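YfnB (Bacillus subtilis, PDB 3ED5) is a putative hydrolase of the haloacid dehalogenase-like superfamily, probably a nucleotidase of the YjjG family that removes phosphate from nucleoside 5'-monophosphates. Local coordinates at residues Y166-I171 against A196-C201; R57-E60 against T65-E68. All blocks are in the same frame, centred on the assembly; numbering follows the deposited sequence. Where two conformers were deposited one is given.

Contact 1 (Y166-I171 against A196-C201). With FMT (formic acid), chain K.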
ATOM      1  N   TYR A 166      -2.677  -4.275 -17.088  1.00 31.70           N
ATOM      2  CA  TYR A 166      -2.141  -5.578 -16.757  1.00 32.45           C
ATOM      3  C   TYR A 166      -3.088  -6.354 -15.826  1.00 32.03           C
ATOM      4  O   TYR A 166      -3.401  -7.545 -16.072  1.00 32.17           O
ATOM      5  CB  TYR A 166      -0.743  -5.396 -16.098  1.00 31.92           C
ATOM      6  CG  TYR A 166      -0.095  -6.693 -15.675  1.00 34.45           C
ATOM      7  CD1 TYR A 166       0.937  -7.259 -16.430  1.00 37.86           C
ATOM      8  CD2 TYR A 166      -0.477  -7.330 -14.486  1.00 36.35           C
ATOM      9  CE1 TYR A 166       1.536  -8.470 -16.026  1.00 39.48           C
ATOM     10  CE2 TYR A 166       0.100  -8.518 -14.087  1.00 35.81           C
ATOM     11  CZ  TYR A 166       1.097  -9.077 -14.850  1.00 38.89           C
ATOM     12  OH  TYR A 166       1.668 -10.262 -14.430  1.00 45.62           O
ATOM     13  N   VAL A 167      -3.568  -5.663 -14.794  1.00 31.11           N
ATOM     14  CA  VAL A 167      -4.514  -6.232 -13.822  1.00 31.23           C
ATOM     15  C   VAL A 167      -5.823  -6.609 -14.529  1.00 30.82           C
ATOM     16  O   VAL A 167      -6.340  -7.727 -14.350  1.00 31.28           O
ATOM     17  CB  VAL A 167      -4.838  -5.224 -12.740  1.00 31.96           C
ATOM     18  CG1 VAL A 167      -5.967  -5.728 -11.790  1.00 31.60           C
ATOM     19  CG2 VAL A 167      -3.556  -4.928 -11.938  1.00 30.47           C
ATOM     20  N   PHE A 168      -6.346  -5.676 -15.304  1.00 31.77           N
ATOM     21  CA  PHE A 168      -7.670  -5.918 -15.963  1.00 31.53           C
ATOM     22  C   PHE A 168      -7.663  -7.108 -16.911  1.00 33.97           C
ATOM     23  O   PHE A 168      -8.655  -7.847 -17.001  1.00 32.78           O
ATOM     24  CB  PHE A 168      -8.166  -4.670 -16.697  1.00 31.55           C
ATOM     25  CG  PHE A 168      -8.336  -3.457 -15.813  1.00 31.07           C
ATOM     26  CD1 PHE A 168      -8.365  -3.571 -14.421  1.00 31.41           C
ATOM     27  CD2 PHE A 168      -8.495  -2.199 -16.398  1.00 31.47           C
ATOM     28  CE1 PHE A 168      -8.555  -2.448 -13.607  1.00 33.04           C
ATOM     29  CE2 PHE A 168      -8.679  -1.055 -15.597  1.00 34.67           C
ATOM     30  CZ  PHE A 168      -8.700  -1.184 -14.195  1.00 32.50           C
ATOM     31  N   GLU A 169      -6.551  -7.296 -17.622  1.00 34.24           N
ATOM     32  CA  GLU A 169      -6.444  -8.414 -18.562  1.00 35.24           C
ATOM     33  C   GLU A 169      -6.468  -9.751 -17.818  1.00 34.82           C
ATOM     34  O   GLU A 169      -6.706 -10.774 -18.398  1.00 34.59           O
ATOM     35  CB  GLU A 169      -5.157  -8.280 -19.383  1.00 36.32           C
ATOM     36  CG  GLU A 169      -5.172  -7.166 -20.418  1.00 40.40           C
ATOM     37  CD  GLU A 169      -6.308  -7.302 -21.456  1.00 44.09           C
ATOM     38  OE1 GLU A 169      -6.427  -8.364 -22.103  1.00 47.72           O
ATOM     39  OE2 GLU A 169      -7.096  -6.333 -21.616  1.00 45.01           O
ATOM     40  N   ARG A 170      -6.193  -9.729 -16.516  1.00 34.87           N
ATOM     41  CA  ARG A 170      -6.047 -10.947 -15.724  1.00 34.46           C
ATOM     42  C   ARG A 170      -7.209 -11.199 -14.748  1.00 35.23           C
ATOM     43  O   ARG A 170      -7.146 -12.120 -13.931  1.00 36.22           O
ATOM     44  CB  ARG A 170      -4.685 -10.924 -15.009  1.00 35.90           C
ATOM     45  CG  ARG A 170      -3.549 -11.189 -15.996  1.00 35.80           C
ATOM     46  CD  ARG A 170      -2.202 -10.628 -15.460  1.00 38.51           C
ATOM     47  NE  ARG A 170      -1.158 -10.871 -16.461  1.00 39.00           N
ATOM     48  CZ  ARG A 170      -0.950 -10.107 -17.525  1.00 40.14           C
ATOM     49  NH1 ARG A 170       0.014 -10.423 -18.388  1.00 42.99           N
ATOM     50  NH2 ARG A 170      -1.708  -9.029 -17.743  1.00 38.29           N
ATOM     51  N   ILE A 171      -8.294 -10.430 -14.866  1.00 35.15           N
ATOM     52  CA  ILE A 171      -9.504 -10.662 -14.050  1.00 33.54           C
ATOM     53  C   ILE A 171     -10.575 -11.179 -15.007  1.00 35.01           C
ATOM     54  O   ILE A 171     -10.930 -10.462 -15.924  1.00 34.14           O
ATOM     55  CB  ILE A 171      -9.998  -9.376 -13.365  1.00 33.01           C
ATOM     56  CG1 ILE A 171      -8.936  -8.843 -12.352  1.00 32.04           C
ATOM     57  CG2 ILE A 171     -11.330  -9.607 -12.641  1.00 32.08           C
ATOM     58  CD1 ILE A 171      -9.310  -7.446 -11.775  1.00 31.60           C
ATOM     59  N   ALA A 196      -7.826   4.921 -14.643  1.00 40.07           N
ATOM     60  CA  ALA A 196      -8.163   3.613 -15.215  1.00 39.04           C
ATOM     61  C   ALA A 196      -9.668   3.362 -15.357  1.00 38.74           C
ATOM     62  O   ALA A 196     -10.099   2.278 -15.773  1.00 38.83           O
ATOM     63  CB  ALA A 196      -7.479   2.507 -14.355  1.00 38.99           C
ATOM     64  N   GLY A 197     -10.476   4.365 -15.039  1.00 37.61           N
ATOM     65  CA  GLY A 197     -11.903   4.279 -15.235  1.00 36.20           C
ATOM     66  C   GLY A 197     -12.646   3.545 -14.134  1.00 35.78           C
ATOM     67  O   GLY A 197     -13.749   3.043 -14.380  1.00 35.56           O
ATOM     68  N   LEU A 198     -12.062   3.506 -12.931  1.00 33.88           N
ATOM     69  CA  LEU A 198     -12.711   2.882 -11.767  1.00 33.13           C
ATOM     70  C   LEU A 198     -13.261   3.879 -10.750  1.00 33.43           C
ATOM     71  O   LEU A 198     -12.647   4.914 -10.491  1.00 33.73           O
ATOM     72  CB  LEU A 198     -11.732   1.964 -11.020  1.00 33.17           C
ATOM     73  CG  LEU A 198     -10.962   0.927 -11.856  1.00 32.92           C
ATOM     74  CD1 LEU A 198     -10.014   0.226 -10.960  1.00 36.83           C
ATOM     75  CD2 LEU A 198     -11.965  -0.069 -12.503  1.00 32.89           C
ATOM     76  N   ASP A 199     -14.368   3.504 -10.104  1.00 32.13           N
ATOM     77  CA  ASP A 199     -14.778   4.155  -8.860  1.00 32.00           C
ATOM     78  C   ASP A 199     -13.674   3.902  -7.826  1.00 30.62           C
ATOM     79  O   ASP A 199     -13.029   2.836  -7.834  1.00 29.58           O
ATOM     80  CB  ASP A 199     -16.129   3.596  -8.353  1.00 31.11           C
ATOM     81  CG  ASP A 199     -17.309   4.073  -9.184  1.00 33.51           C
ATOM     82  OD1 ASP A 199     -17.095   4.910 -10.079  1.00 32.70           O
ATOM     83  OD2 ASP A 199     -18.447   3.618  -8.926  1.00 32.62           O
ATOM     84  N   THR A 200     -13.456   4.884  -6.956  1.00 30.69           N
ATOM     85  CA  THR A 200     -12.402   4.820  -5.933  1.00 30.72           C
ATOM     86  C   THR A 200     -12.930   5.096  -4.514  1.00 30.69           C
ATOM     87  O   THR A 200     -13.830   5.933  -4.317  1.00 30.78           O
ATOM     88  CB  THR A 200     -11.318   5.894  -6.213  1.00 31.62           C
ATOM     89  OG1 THR A 200     -11.960   7.155  -6.398  1.00 30.87           O
ATOM     90  CG2 THR A 200     -10.515   5.565  -7.506  1.00 32.42           C
ATOM     91  N   CYS A 201     -12.316   4.431  -3.534  1.00 30.81           N
ATOM     92  CA  CYS A 201     -12.636   4.645  -2.110  1.00 30.79           C
ATOM     93  C   CYS A 201     -11.344   4.959  -1.343  1.00 30.83           C
ATOM     94  O   CYS A 201     -10.478   4.116  -1.231  1.00 30.99           O
ATOM     95  CB  CYS A 201     -13.327   3.405  -1.543  1.00 31.02           C
ATOM     96  SG  CYS A 201     -13.784   3.630   0.205  1.00 32.87           S
TER
HETATM   97  C   FMT K 245      -0.199  -6.764 -20.429  1.00 52.68           C
HETATM   98  O1  FMT K 245      -1.432  -6.841 -20.307  1.00 52.74           O
HETATM   99  O2  FMT K 245       0.562  -7.729 -20.609  1.00 52.40           O
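The phenyl ring of F168 reaches from helix 161-169 to overlap the methyl groups of A196 and L198, and its far rim does the touching. CZ lies 3.8 Å from L198 CD1 and is also close to L198 CD2, so the tip of the ring fits against the fork of the leucine. L198 comes from the opposite direction; its CD1 meets the ring at its edge, near the plane, while CD2 stands off to one side. Beside it, F168 CZ is 3.9 Å from A196 CB, and the neighbouring CE2 stands 3.6 Å from the carbonyl O of A196, which lies near the ring plane. With CG anti to its own carbonyl carbon (chi1 -59°), F168 leans out from the helix toward this edge, and a stack with F174 adds a second aromatic to the cluster. No hydrogen bond joins the two segments. G197, with positive phi (82°), closes the helix before it in a Schellman motif and lets the chain turn at once into L198 and strand 199-203.

A separate polar cluster lies at the end of helix 161-169. R170 lays its guanidinium flat over Y166, with Y166 CE1 over the centre of the group, and donates from NH2 to the carbonyl O of Y166 at 2.8 Å (152°). This bond and the face contact together probably limit the rotation of the guanidinium. A formic acid molecule, probably from the crystallisation liquor, lies at its edge, with a weak bond of 3.4 Å from R170 NH2 to O1.

L198 also packs on T179 of strand 179-183. F168 joins flanking helix 161-169 to the loop entering strand 199-203, as expected of the helix-flanked, Rossmann-like core of HAD hydrolases.

Contact 2 (R57-E60 against T65-E68); sequences RAFE and TRDE
F59 and R66 make the main contact, which is apolar although one partner is an arginine. The two side chains run side by side and point the same way, so R66 CB lies over part of one ring face. It makes a CH-pi contact there, 4.0 Å from the centroid of the F59 ring and 19° off its normal, displaced toward the rim, where F59 CE1 is 3.8 Å away. The backbone joins in: F59 CD1 comes within 3.5 Å of R66 N and 4.0 Å of T65 C. CG of F59 is anti to the backbone N (chi1 157°), which carries the ring across to the start of the second helix. Replacing F59 by alanine is likely to open a gap beneath R66 CB and leave the base of that arginine without the ring it rests on.

No hydrogen bond crosses between the segments; the polar bonds lie within each one or run to its surroundings. T65 is the N-cap of helix 66-80: its OG1 accepts from E68 N at 3.2 Å (154°), satisfying an amide of the first turn. On the other side, R57 NH1 and E60 OE1 form a salt bridge of 2.9 Å along helix 42-60, with the carboxylate met on its anti side and the donor somewhat out of its plane. T187 hydrogen-bonds the same E60 OE1, so that oxygen is gripped twice, while R57 NH2 pairs with E61.

Beyond the ring, the bent end of R66 turns off at chi3 to a salt bridge with E152 and a bond to the carbonyl O of N126. The start of helix 66-80 thereby meets the loops that follow strands 120-125 and 147-150, while R57 and E60 lie against helix 186-195.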
ATOM      1  N   ARG A  57       7.353   8.669  -4.351  1.00 32.32           N
ATOM      2  CA  ARG A  57       6.633   9.470  -5.349  1.00 32.16           C
ATOM      3  C   ARG A  57       7.372   9.478  -6.684  1.00 32.44           C
ATOM      4  O   ARG A  57       6.744   9.354  -7.741  1.00 31.98           O
ATOM      5  CB  ARG A  57       6.383  10.923  -4.898  1.00 31.81           C
ATOM      6  CG  ARG A  57       5.267  11.012  -3.849  1.00 36.10           C
ATOM      7  CD  ARG A  57       3.869  10.702  -4.475  1.00 38.74           C
ATOM      8  NE  ARG A  57       3.548  11.729  -5.456  1.00 39.74           N
ATOM      9  CZ  ARG A  57       3.265  11.515  -6.734  1.00 41.52           C
ATOM     10  NH1 ARG A  57       3.208  10.283  -7.235  1.00 41.38           N
ATOM     11  NH2 ARG A  57       3.008  12.554  -7.515  1.00 42.55           N
ATOM     12  N   ALA A  58       8.700   9.628  -6.645  1.00 30.87           N
ATOM     13  CA  ALA A  58       9.506   9.628  -7.889  1.00 30.78           C
ATOM     14  C   ALA A  58       9.318   8.291  -8.624  1.00 30.79           C
ATOM     15  O   ALA A  58       9.110   8.263  -9.859  1.00 31.74           O
ATOM     16  CB  ALA A  58      10.989   9.918  -7.605  1.00 31.05           C
ATOM     17  N   PHE A  59       9.293   7.198  -7.867  1.00 30.51           N
ATOM     18  CA  PHE A  59       8.994   5.871  -8.467  1.00 31.01           C
ATOM     19  C   PHE A  59       7.584   5.797  -9.078  1.00 31.38           C
ATOM     20  O   PHE A  59       7.434   5.346 -10.224  1.00 32.15           O
ATOM     21  CB  PHE A  59       9.245   4.788  -7.432  1.00 31.26           C
ATOM     22  CG  PHE A  59       8.498   3.493  -7.667  1.00 31.41           C
ATOM     23  CD1 PHE A  59       8.830   2.641  -8.727  1.00 33.65           C
ATOM     24  CD2 PHE A  59       7.510   3.112  -6.774  1.00 33.95           C
ATOM     25  CE1 PHE A  59       8.158   1.417  -8.891  1.00 34.08           C
ATOM     26  CE2 PHE A  59       6.820   1.882  -6.924  1.00 36.36           C
ATOM     27  CZ  PHE A  59       7.158   1.048  -7.997  1.00 33.65           C
ATOM     28  N   GLU A  60       6.565   6.248  -8.343  1.00 30.90           N
ATOM     29  CA  GLU A  60       5.191   6.293  -8.909  1.00 31.63           C
ATOM     30  C   GLU A  60       5.143   7.084 -10.209  1.00 32.57           C
ATOM     31  O   GLU A  60       4.426   6.696 -11.168  1.00 31.76           O
ATOM     32  CB  GLU A  60       4.191   6.892  -7.917  1.00 30.97           C
ATOM     33  CG  GLU A  60       3.905   5.972  -6.732  1.00 32.20           C
ATOM     34  CD  GLU A  60       3.083   6.638  -5.626  1.00 33.07           C
ATOM     35  OE1 GLU A  60       2.578   7.778  -5.812  1.00 34.97           O
ATOM     36  OE2 GLU A  60       2.942   6.002  -4.566  1.00 33.33           O
ATOM     37  N   THR A  65      13.501   3.797 -10.322  1.00 32.36           N
ATOM     38  CA  THR A  65      13.088   2.406 -10.102  1.00 31.81           C
ATOM     39  C   THR A  65      12.842   2.163  -8.620  1.00 32.05           C
ATOM     40  O   THR A  65      13.420   2.853  -7.763  1.00 31.59           O
ATOM     41  CB  THR A  65      14.129   1.383 -10.594  1.00 32.33           C
ATOM     42  OG1 THR A  65      15.328   1.517  -9.824  1.00 33.20           O
ATOM     43  CG2 THR A  65      14.432   1.560 -12.077  1.00 31.73           C
ATOM     44  N   ARG A  66      12.015   1.169  -8.296  1.00 30.42           N
ATOM     45  CA  ARG A  66      11.808   0.852  -6.873  1.00 31.47           C
ATOM     46  C   ARG A  66      13.110   0.410  -6.192  1.00 31.29           C
ATOM     47  O   ARG A  66      13.331   0.715  -5.001  1.00 31.14           O
ATOM     48  CB  ARG A  66      10.732  -0.218  -6.690  1.00 31.92           C
ATOM     49  CG  ARG A  66      10.147  -0.201  -5.258  1.00 31.03           C
ATOM     50  CD  ARG A  66       9.161  -1.354  -5.065  1.00 31.49           C
ATOM     51  NE  ARG A  66       9.832  -2.625  -5.314  1.00 31.07           N
ATOM     52  CZ  ARG A  66       9.202  -3.743  -5.662  1.00 33.66           C
ATOM     53  NH1 ARG A  66       7.878  -3.725  -5.810  1.00 33.02           N
ATOM     54  NH2 ARG A  66       9.894  -4.858  -5.881  1.00 33.31           N
ATOM     55  N   ASP A  67      13.946  -0.336  -6.919  1.00 30.90           N
ATOM     56  CA  ASP A  67      15.223  -0.785  -6.329  1.00 32.88           C
ATOM     57  C   ASP A  67      16.027   0.437  -5.879  1.00 32.61           C
ATOM     58  O   ASP A  67      16.651   0.417  -4.788  1.00 32.92           O
ATOM     59  CB  ASP A  67      16.059  -1.593  -7.336  1.00 33.84           C
ATOM     60  CG  ASP A  67      15.619  -3.058  -7.458  1.00 37.00           C
ATOM     61  OD1 ASP A  67      14.647  -3.491  -6.812  1.00 39.05           O
ATOM     62  OD2 ASP A  67      16.299  -3.789  -8.210  1.00 39.83           O
ATOM     63  N   GLU A  68      16.050   1.484  -6.706  1.00 32.02           N
ATOM     64  CA  GLU A  68      16.820   2.695  -6.369  0.50 32.31           C
ATOM     65  C   GLU A  68      16.216   3.368  -5.144  1.00 32.58           C
ATOM     66  O   GLU A  68      16.942   3.819  -4.264  1.00 32.32           O
ATOM     67  CB  GLU A  68      16.892   3.704  -7.525  0.50 32.59           C
ATOM     68  CG  GLU A  68      17.527   5.046  -7.072  0.50 32.84           C
ATOM     69  CD  GLU A  68      17.870   5.984  -8.201  0.50 35.15           C
ATOM     70  OE1 GLU A  68      17.533   5.664  -9.357  0.50 35.74           O
ATOM     71  OE2 GLU A  68      18.492   7.048  -7.932  0.50 36.97           O
TER

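Both contacts are partly buried, and both rest on a phenylalanine ring, with no hydrogen bond between the segments. They hold different elements: contact 1 joins a flanking helix to the loop entering strand 199-203, whereas contact 2 brings together two consecutive helices across a short turn. In contact 1 the end of the ring meets aliphatic methyls and a backbone carbonyl; in contact 2 an arginine's CB lies over the ring face. Arginines differ likewise: R170 lies over a tyrosine face at a helix end, while R66 extends to the loops after two sheet strands. The contact centres are 22 Å apart, and L198 and F59 lie about 11 and 10 Å from the presumed nucleophile D13, measured between side chains.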